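Side-chain contacts in ASCH domain-containing protein (Pyrococcus horikoshii, PDB 2Z0T), which is of unknown function but probably binds RNA through its ASCH domain, a member of the PUA clan: residues Val83-Tyr86 and Arg87-Asp91; Gly68-Asn71 and Val72-Val76; Met5-Gln8 and Glu9-Glu13; Ser58-Lys61 and Glu62-Glu65. One frame throughout, in Å; residues are numbered along the deposited sequence.

Interaction 1: Val83-Tyr86 and Arg87-Asp91; sequences VKVY and RQFYD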
# COMPACT_ATOMS: atom_id res chain seq x y z
N VAL A 83 -0.30 -9.68 8.00
CA VAL A 83 -0.95 -10.49 6.97
C VAL A 83 -2.46 -10.55 7.21
O VAL A 83 -3.24 -10.54 6.25
CB VAL A 83 -0.37 -11.92 6.93
CG1 VAL A 83 -1.12 -12.76 5.90
CG2 VAL A 83 1.12 -11.87 6.57
N LYS A 84 -2.87 -10.62 8.47
CA LYS A 84 -4.29 -10.67 8.81
C LYS A 84 -5.00 -9.40 8.33
O LYS A 84 -6.12 -9.46 7.84
CB LYS A 84 -4.49 -10.82 10.32
CG LYS A 84 -4.53 -12.26 10.81
CD LYS A 84 -5.00 -12.32 12.25
CE LYS A 84 -5.25 -13.76 12.69
NZ LYS A 84 -5.73 -13.82 14.11
N VAL A 85 -4.33 -8.27 8.50
CA VAL A 85 -4.90 -6.99 8.07
C VAL A 85 -5.26 -7.06 6.59
O VAL A 85 -6.37 -6.71 6.19
CB VAL A 85 -3.90 -5.83 8.29
CG1 VAL A 85 -4.49 -4.53 7.75
CG2 VAL A 85 -3.59 -5.68 9.77
N TYR A 86 -4.31 -7.53 5.77
CA TYR A 86 -4.54 -7.64 4.34
C TYR A 86 -5.57 -8.70 3.96
O TYR A 86 -6.29 -8.54 2.98
CB TYR A 86 -3.22 -7.93 3.61
CG TYR A 86 -2.30 -6.73 3.55
CD1 TYR A 86 -2.67 -5.58 2.86
CD2 TYR A 86 -1.06 -6.74 4.20
CE1 TYR A 86 -1.84 -4.46 2.82
CE2 TYR A 86 -0.23 -5.63 4.17
CZ TYR A 86 -0.62 -4.50 3.48
OH TYR A 86 0.20 -3.40 3.46
N ARG A 87 -5.65 -9.76 4.75
CA ARG A 87 -6.59 -10.83 4.46
C ARG A 87 -8.04 -10.35 4.54
O ARG A 87 -8.94 -10.95 3.95
CB ARG A 87 -6.38 -12.02 5.40
CG ARG A 87 -7.01 -13.31 4.89
CD ARG A 87 -6.44 -13.67 3.52
NE ARG A 87 -5.03 -14.03 3.62
CZ ARG A 87 -4.13 -13.84 2.65
NH1 ARG A 87 -4.50 -13.29 1.50
NH2 ARG A 87 -2.87 -14.21 2.84
N GLN A 88 -8.26 -9.27 5.27
CA GLN A 88 -9.61 -8.72 5.39
C GLN A 88 -10.01 -8.08 4.07
O GLN A 88 -11.20 -7.96 3.76
CB GLN A 88 -9.66 -7.69 6.52
CG GLN A 88 -9.15 -8.21 7.85
CD GLN A 88 -9.79 -9.53 8.25
OE1 GLN A 88 -11.02 -9.63 8.36
NE2 GLN A 88 -8.97 -10.55 8.45
N PHE A 89 -9.02 -7.68 3.29
CA PHE A 89 -9.25 -7.03 2.00
C PHE A 89 -9.02 -7.96 0.81
O PHE A 89 -9.77 -7.93 -0.16
CB PHE A 89 -8.30 -5.84 1.81
CG PHE A 89 -8.42 -4.78 2.86
CD1 PHE A 89 -9.58 -4.04 2.99
CD2 PHE A 89 -7.33 -4.50 3.69
CE1 PHE A 89 -9.67 -3.02 3.94
CE2 PHE A 89 -7.41 -3.48 4.63
CZ PHE A 89 -8.58 -2.74 4.76
N TYR A 90 -7.97 -8.78 0.90
CA TYR A 90 -7.60 -9.65 -0.20
C TYR A 90 -7.47 -11.13 0.15
O TYR A 90 -6.77 -11.49 1.09
CB TYR A 90 -6.27 -9.17 -0.78
CG TYR A 90 -6.17 -7.66 -0.89
CD1 TYR A 90 -6.98 -6.95 -1.78
CD2 TYR A 90 -5.29 -6.94 -0.08
CE1 TYR A 90 -6.90 -5.57 -1.87
CE2 TYR A 90 -5.21 -5.55 -0.16
CZ TYR A 90 -6.02 -4.87 -1.06
OH TYR A 90 -5.97 -3.49 -1.13
N ASP A 91 -8.13 -11.98 -0.63
CA ASP A 91 -8.08 -13.42 -0.40
C ASP A 91 -6.79 -14.01 -0.94
O ASP A 91 -6.13 -13.42 -1.80
CB ASP A 91 -9.27 -14.11 -1.07
CG ASP A 91 -9.39 -13.78 -2.54
OD1 ASP A 91 -10.03 -12.75 -2.86
OD2 ASP A 91 -8.84 -14.53 -3.37
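V83 and R87 lie side by side and point the same way where helix 79-87 of the ASCH domain gives out. The backbone step between them is an ordinary helical one, R87 N to V83 O at 2.9 Å. R87 starts with CG anti to its backbone nitrogen (chi1 -162°), then bends at both chi2 and chi3. This folds the guanidinium back, with R87 NH2 3.8 Å from V83 CG1. R87 NH1 donates to Y90 O at 2.9 Å, while NH2 belongs to a salt bridge with E95 of the next helix. A leucine in place of R87 is likely to leave Y90 O and the E95 carboxylate without these mates and let the turn after the helix shift. Next comes Q88, whose chain is bent at chi2. Q88 NE2 reaches back to K84 O at 3.1 Å, and the oxygen lies in the amide plane. Q88 thus uses its side chain on a carbonyl to which its own backbone N bonds weakly. F89 N donates to Y86 O from well above the carbonyl plane. F89 CD2 comes 3.5 Å from V85 O, meeting it obliquely. Y90 N grips the same Y86 O at 2.7 Å, nearly in line with the C=O bond, so two donors hold that oxygen. The Y90 ring has F89 CB over the centre of one face. Both Y86 and Y90 also pack on the ring of F60. Between the two tyrosines, Y86 CD1 sits at the edge of the Y90 ring, in its plane, 3.9 Å from Y90 CE2.

Interaction 2: Gly68-Asn71 and Val72-Val76; sequences GIEN and VLPGV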
# COMPACT_ATOMS: atom_id res chain seq x y z
N GLY A 68 9.41 -3.45 6.03
CA GLY A 68 9.38 -3.08 7.43
C GLY A 68 7.93 -2.80 7.78
O GLY A 68 7.34 -1.83 7.30
N ILE A 69 7.34 -3.64 8.62
CA ILE A 69 5.94 -3.50 8.99
C ILE A 69 5.57 -2.12 9.54
O ILE A 69 4.48 -1.62 9.30
CB ILE A 69 5.53 -4.59 9.99
CG1 ILE A 69 4.02 -4.56 10.21
CG2 ILE A 69 6.27 -4.40 11.31
CD1 ILE A 69 3.50 -5.71 11.02
N GLU A 70 6.49 -1.50 10.28
CA GLU A 70 6.21 -0.19 10.86
C GLU A 70 5.99 0.88 9.79
O GLU A 70 5.27 1.85 10.02
CB GLU A 70 7.35 0.22 11.79
CG GLU A 70 7.11 1.55 12.50
CD GLU A 70 5.72 1.65 13.10
OE1 GLU A 70 5.31 0.72 13.83
OE2 GLU A 70 5.03 2.67 12.85
N ASN A 71 6.62 0.70 8.63
CA ASN A 71 6.49 1.67 7.54
C ASN A 71 5.25 1.42 6.68
O ASN A 71 4.85 2.29 5.90
CB ASN A 71 7.73 1.61 6.65
CG ASN A 71 9.00 1.91 7.42
OD1 ASN A 71 9.12 2.95 8.06
ND2 ASN A 71 9.96 0.99 7.35
N VAL A 72 4.65 0.25 6.84
CA VAL A 72 3.47 -0.10 6.05
C VAL A 72 2.19 -0.07 6.88
O VAL A 72 1.19 0.52 6.48
CB VAL A 72 3.63 -1.50 5.43
CG1 VAL A 72 2.51 -1.75 4.43
CG2 VAL A 72 5.00 -1.62 4.75
N LEU A 73 2.24 -0.71 8.05
CA LEU A 73 1.10 -0.78 8.95
C LEU A 73 1.55 -0.35 10.34
O LEU A 73 1.75 -1.18 11.23
CB LEU A 73 0.55 -2.21 9.00
CG LEU A 73 0.17 -2.83 7.65
CD1 LEU A 73 -0.19 -4.28 7.85
CD2 LEU A 73 -0.99 -2.06 7.03
N PRO A 74 1.72 0.97 10.55
CA PRO A 74 2.15 1.50 11.85
C PRO A 74 1.32 0.96 13.01
O PRO A 74 0.10 0.97 12.96
CB PRO A 74 1.98 3.01 11.67
CG PRO A 74 2.27 3.19 10.21
CD PRO A 74 1.51 2.05 9.58
N GLY A 75 2.00 0.49 14.05
CA GLY A 75 1.30 -0.03 15.21
C GLY A 75 1.18 -1.55 15.26
O GLY A 75 1.11 -2.12 16.35
N VAL A 76 1.16 -2.19 14.10
CA VAL A 76 1.05 -3.65 14.06
C VAL A 76 2.38 -4.25 14.52
O VAL A 76 3.43 -4.00 13.93
CB VAL A 76 0.70 -4.13 12.64
CG1 VAL A 76 0.53 -5.64 12.63
CG2 VAL A 76 -0.58 -3.46 12.18
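I69 O is gripped by two backbone donors, L73 N at 2.7 Å and V72 N at 3.1 Å. The first comes almost straight at the oxygen; the second sits high above the carbonyl plane. The I69 side chain reaches on to V76 and crosses it at about a right angle. With CG1 anti to the backbone nitrogen (chi1 -171°) and chi2 extended, I69 CD1 meets V76 CG1 at 3.4 Å, tighter than usual for two carbons. E70 bends at chi2 and crosses P74 at about a right angle. E70 OE2 lies 3.3 Å from P74 CB, and E70 OE1 takes a weak but straight bond from G75 N at 3.3 Å. The proline ring also covers E70 O, which is buried here and has no partner in the model. N71 ND2 donates to E67 O. V72 packs on helices 60-67 and 79-87, L73 on helix 79-87 and on Y11 of helix 9-16. G68, with positive phi, has no CB to collide with the preceding carbonyl. The whole is a short, weakly bonded helical turn that runs into a type II beta turn, L73 to V76, with P74 and G75 at its two central positions.

Interaction 3: Met5-Gln8 and Glu9-Glu13; sequences MGLQ and EEYIE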
# COMPACT_ATOMS: atom_id res chain seq x y z
N MET A 5 -8.04 5.57 -5.79
CA MET A 5 -8.28 4.34 -5.06
C MET A 5 -8.71 4.64 -3.63
O MET A 5 -8.38 5.70 -3.07
CB MET A 5 -7.07 3.39 -5.11
CG MET A 5 -5.72 3.94 -4.68
SD MET A 5 -4.38 2.71 -4.99
CE MET A 5 -3.81 3.21 -6.60
N GLY A 6 -9.48 3.73 -3.06
CA GLY A 6 -9.96 3.92 -1.70
C GLY A 6 -8.89 3.68 -0.67
O GLY A 6 -7.89 3.01 -0.93
N LEU A 7 -9.09 4.25 0.51
CA LEU A 7 -8.14 4.10 1.61
C LEU A 7 -8.87 4.32 2.93
O LEU A 7 -9.58 5.32 3.09
CB LEU A 7 -6.99 5.09 1.48
CG LEU A 7 -5.86 4.93 2.50
CD1 LEU A 7 -5.13 3.61 2.24
CD2 LEU A 7 -4.90 6.10 2.39
N GLN A 8 -8.70 3.40 3.87
CA GLN A 8 -9.34 3.52 5.17
C GLN A 8 -8.84 4.76 5.90
O GLN A 8 -7.68 5.15 5.78
CB GLN A 8 -9.08 2.26 6.01
CG GLN A 8 -9.85 1.05 5.51
CD GLN A 8 -9.75 -0.14 6.44
OE1 GLN A 8 -10.45 -1.14 6.26
NE2 GLN A 8 -8.89 -0.04 7.45
N GLU A 9 -9.74 5.37 6.67
CA GLU A 9 -9.42 6.58 7.41
C GLU A 9 -8.15 6.53 8.25
O GLU A 9 -7.36 7.47 8.23
CB GLU A 9 -10.60 6.96 8.31
CG GLU A 9 -10.40 8.24 9.10
CD GLU A 9 -11.61 8.60 9.94
OE1 GLU A 9 -12.70 8.77 9.36
OE2 GLU A 9 -11.46 8.71 11.18
N GLU A 10 -7.96 5.44 9.00
CA GLU A 10 -6.78 5.34 9.86
C GLU A 10 -5.47 5.47 9.10
O GLU A 10 -4.48 5.95 9.64
CB GLU A 10 -6.79 4.03 10.67
CG GLU A 10 -6.48 2.77 9.87
CD GLU A 10 -6.12 1.59 10.78
OE1 GLU A 10 -5.12 1.69 11.52
OE2 GLU A 10 -6.84 0.57 10.75
N TYR A 11 -5.47 5.03 7.84
CA TYR A 11 -4.25 5.11 7.04
C TYR A 11 -4.03 6.51 6.47
O TYR A 11 -2.89 6.92 6.26
CB TYR A 11 -4.30 4.08 5.91
CG TYR A 11 -4.36 2.67 6.44
CD1 TYR A 11 -3.42 2.22 7.37
CD2 TYR A 11 -5.36 1.79 6.03
CE1 TYR A 11 -3.48 0.93 7.89
CE2 TYR A 11 -5.43 0.50 6.55
CZ TYR A 11 -4.49 0.07 7.47
OH TYR A 11 -4.57 -1.20 7.99
N ILE A 12 -5.11 7.23 6.23
CA ILE A 12 -5.00 8.59 5.71
C ILE A 12 -4.19 9.44 6.68
O ILE A 12 -3.29 10.17 6.27
CB ILE A 12 -6.40 9.23 5.50
CG1 ILE A 12 -7.15 8.47 4.40
CG2 ILE A 12 -6.25 10.70 5.12
CD1 ILE A 12 -8.55 9.00 4.13
N GLU A 13 -4.50 9.31 7.97
CA GLU A 13 -3.80 10.07 8.99
C GLU A 13 -2.33 9.67 9.13
O GLU A 13 -1.46 10.53 9.25
CB GLU A 13 -4.51 9.90 10.34
CG GLU A 13 -3.87 10.69 11.47
CD GLU A 13 -4.57 10.50 12.79
OE1 GLU A 13 -4.71 9.34 13.23
OE2 GLU A 13 -4.98 11.51 13.40
O HOH W 1 -7.32 -2.32 8.23
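Q8 stands at the N-cap position of helix 9-16, and its carbonyl takes up backbone donors of the first turn. Y11 N bonds to Q8 O at 3.0 Å, from above the carbonyl plane. I12 N adds a weak bond to Q8 O at 3.3 Å. The side chain of Q8 runs beside that of Y11 in the same direction, its amide turned 13° from the ring plane. Q8 CG is anti to the carbonyl carbon (chi1 -71°), and the extended chain beyond it carries Q8 NE2 along the ring to within 3.6 Å of Y11 CE2. One water bridges the two side chains. It accepts from Q8 NE2 at 2.9 Å and lies 3.0 Å from Y11 OH. E10 CG covers one face of the Y11 ring, over its centre, and K20 makes a cation-pi contact with the same ring. Replacing Y11 by an alanine is likely to leave the water without its hydroxyl partner, K20 without its ring and the Q8 amide freer to turn. The apolar half of the contact belongs to L7. L7 CD1 touches Y11 CB at 3.8 Å, and L7 CD2 slides past I12 CG1 at the same distance. The segment 5-8 is pinned by polar bonds too: L7 N donates to E43 OE1, and G6 O accepts from R25 NH2. The turn thus carries the chain from edge strand 2-5 into helix 9-16, with L7 packed on strands 22-26 and 39-42.

Interaction 4: Ser58-Lys61 and Glu62-Glu65; sequences SSFK and EMLE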
# COMPACT_ATOMS: atom_id res chain seq x y z
N SER A 58 5.88 -11.60 -3.95
CA SER A 58 4.99 -12.72 -4.21
C SER A 58 3.90 -12.82 -3.14
O SER A 58 2.89 -13.49 -3.34
CB SER A 58 5.78 -14.03 -4.25
OG SER A 58 6.28 -14.35 -2.96
N SER A 59 4.10 -12.15 -2.01
CA SER A 59 3.13 -12.20 -0.92
C SER A 59 3.19 -11.00 0.01
O SER A 59 4.17 -10.25 0.02
CB SER A 59 3.35 -13.47 -0.09
OG SER A 59 4.55 -13.38 0.66
N PHE A 60 2.14 -10.82 0.81
CA PHE A 60 2.09 -9.73 1.76
C PHE A 60 3.14 -9.95 2.85
O PHE A 60 3.75 -9.01 3.34
CB PHE A 60 0.69 -9.64 2.38
CG PHE A 60 -0.34 -9.09 1.44
CD1 PHE A 60 -0.26 -7.78 0.98
CD2 PHE A 60 -1.38 -9.89 0.98
CE1 PHE A 60 -1.20 -7.27 0.08
CE2 PHE A 60 -2.33 -9.40 0.08
CZ PHE A 60 -2.23 -8.08 -0.38
N LYS A 61 3.34 -11.22 3.22
CA LYS A 61 4.33 -11.56 4.23
C LYS A 61 5.72 -11.06 3.81
O LYS A 61 6.40 -10.37 4.56
CB LYS A 61 4.36 -13.08 4.44
CG LYS A 61 5.42 -13.58 5.41
CD LYS A 61 5.30 -15.09 5.59
CE LYS A 61 6.40 -15.65 6.49
NZ LYS A 61 7.75 -15.54 5.85
N GLU A 62 6.13 -11.42 2.59
CA GLU A 62 7.44 -11.00 2.09
C GLU A 62 7.55 -9.49 1.93
O GLU A 62 8.58 -8.90 2.24
CB GLU A 62 7.74 -11.69 0.76
CG GLU A 62 7.98 -13.18 0.91
CD GLU A 62 8.37 -13.85 -0.39
OE1 GLU A 62 9.38 -13.43 -1.00
OE2 GLU A 62 7.66 -14.79 -0.81
N MET A 63 6.47 -8.87 1.46
CA MET A 63 6.46 -7.42 1.29
C MET A 63 6.68 -6.75 2.65
O MET A 63 7.49 -5.84 2.77
CB MET A 63 5.13 -6.97 0.67
CG MET A 63 5.02 -5.47 0.39
SD MET A 63 4.42 -4.52 1.80
CE MET A 63 2.69 -5.02 1.79
N LEU A 64 5.95 -7.21 3.67
CA LEU A 64 6.08 -6.63 5.00
C LEU A 64 7.47 -6.82 5.61
O LEU A 64 8.01 -5.91 6.24
CB LEU A 64 5.02 -7.21 5.94
CG LEU A 64 3.57 -6.80 5.63
CD1 LEU A 64 2.62 -7.51 6.57
CD2 LEU A 64 3.43 -5.29 5.77
N GLU A 65 8.06 -7.99 5.41
CA GLU A 65 9.39 -8.27 5.96
C GLU A 65 10.46 -7.39 5.33
O GLU A 65 11.37 -6.92 6.01
CB GLU A 65 9.73 -9.76 5.76
CG GLU A 65 8.65 -10.69 6.30
CD GLU A 65 9.02 -12.16 6.22
OE1 GLU A 65 9.49 -12.61 5.15
OE2 GLU A 65 8.84 -12.87 7.23
O HOH W 2 8.67 -11.77 -3.12
O HOH W 3 5.47 -15.79 1.37
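F60 and M63 meet on the inner side of helix 60-67, where the side chains are buried. M63 CE comes to the edge of the F60 ring, near its plane, 4.1 Å from F60 CD1. M63 CG stands trans to the backbone N (chi1 -177°), and bends at chi2 and chi3 curl the methyl back toward that edge. L64 covers the carbonyl of F60, with L64 CG 3.2 Å from F60 O. That oxygen also accepts from L64 N, and S59 O accepts from M63 N. Farther in, F60 and M63 rest on V100 of strand 100-107. The F60 ring also stacks on Y86 and meets the ring of Y90.

The outer side is polar and more open. K61 stretches out and bends only at chi4, where K61 NZ forms a salt bridge with E65 OE2 at 3.2 Å. The lysine meets that oxygen from above the carboxylate plane. A longer, weak bond runs from NZ to E65 OE1. E62 works through water. One water donates to E62 OE1 at 2.8 Å and accepts from S58 N. A second donates to E62 OE2 and lies 2.7 Å from S59 OG, so the carboxylate is tied to the start of the helix. S58 OG also lies close to E62 OE2, at 2.6 Å, but at a poor angle for a hydrogen bond.

S59 OG also takes E62 N at 3.2 Å and nearly straight, 170° at the hydrogen. F60 N, at the same end, is held by E95 OE2. This is a serine N-cap on an amphipathic helix, with an i to i+4 lysine-glutamate pair on the solvent side.

Overall arrangement
The four contacts are local, and all pairs of them touch except interactions 3 and 4. Y86 of interaction 1 is the common neighbour: it packs on V72 and L73 of interaction 2 and on F60 and M63 of interaction 4. Interaction 3 joins through Y11, which touches V85 and L73, and through Q8, which touches F89, but it stays about 9 Å from interaction 4 at the nearest atoms, across the centre of the chain. Interactions 3 and 4 are helix starts, with N-cap residues and waters. Interaction 1 leaves a helix, and interaction 2 is a short helical turn leading into a beta turn. Interaction 1 is mainly surface; the others are partly buried, their charged groups facing outward.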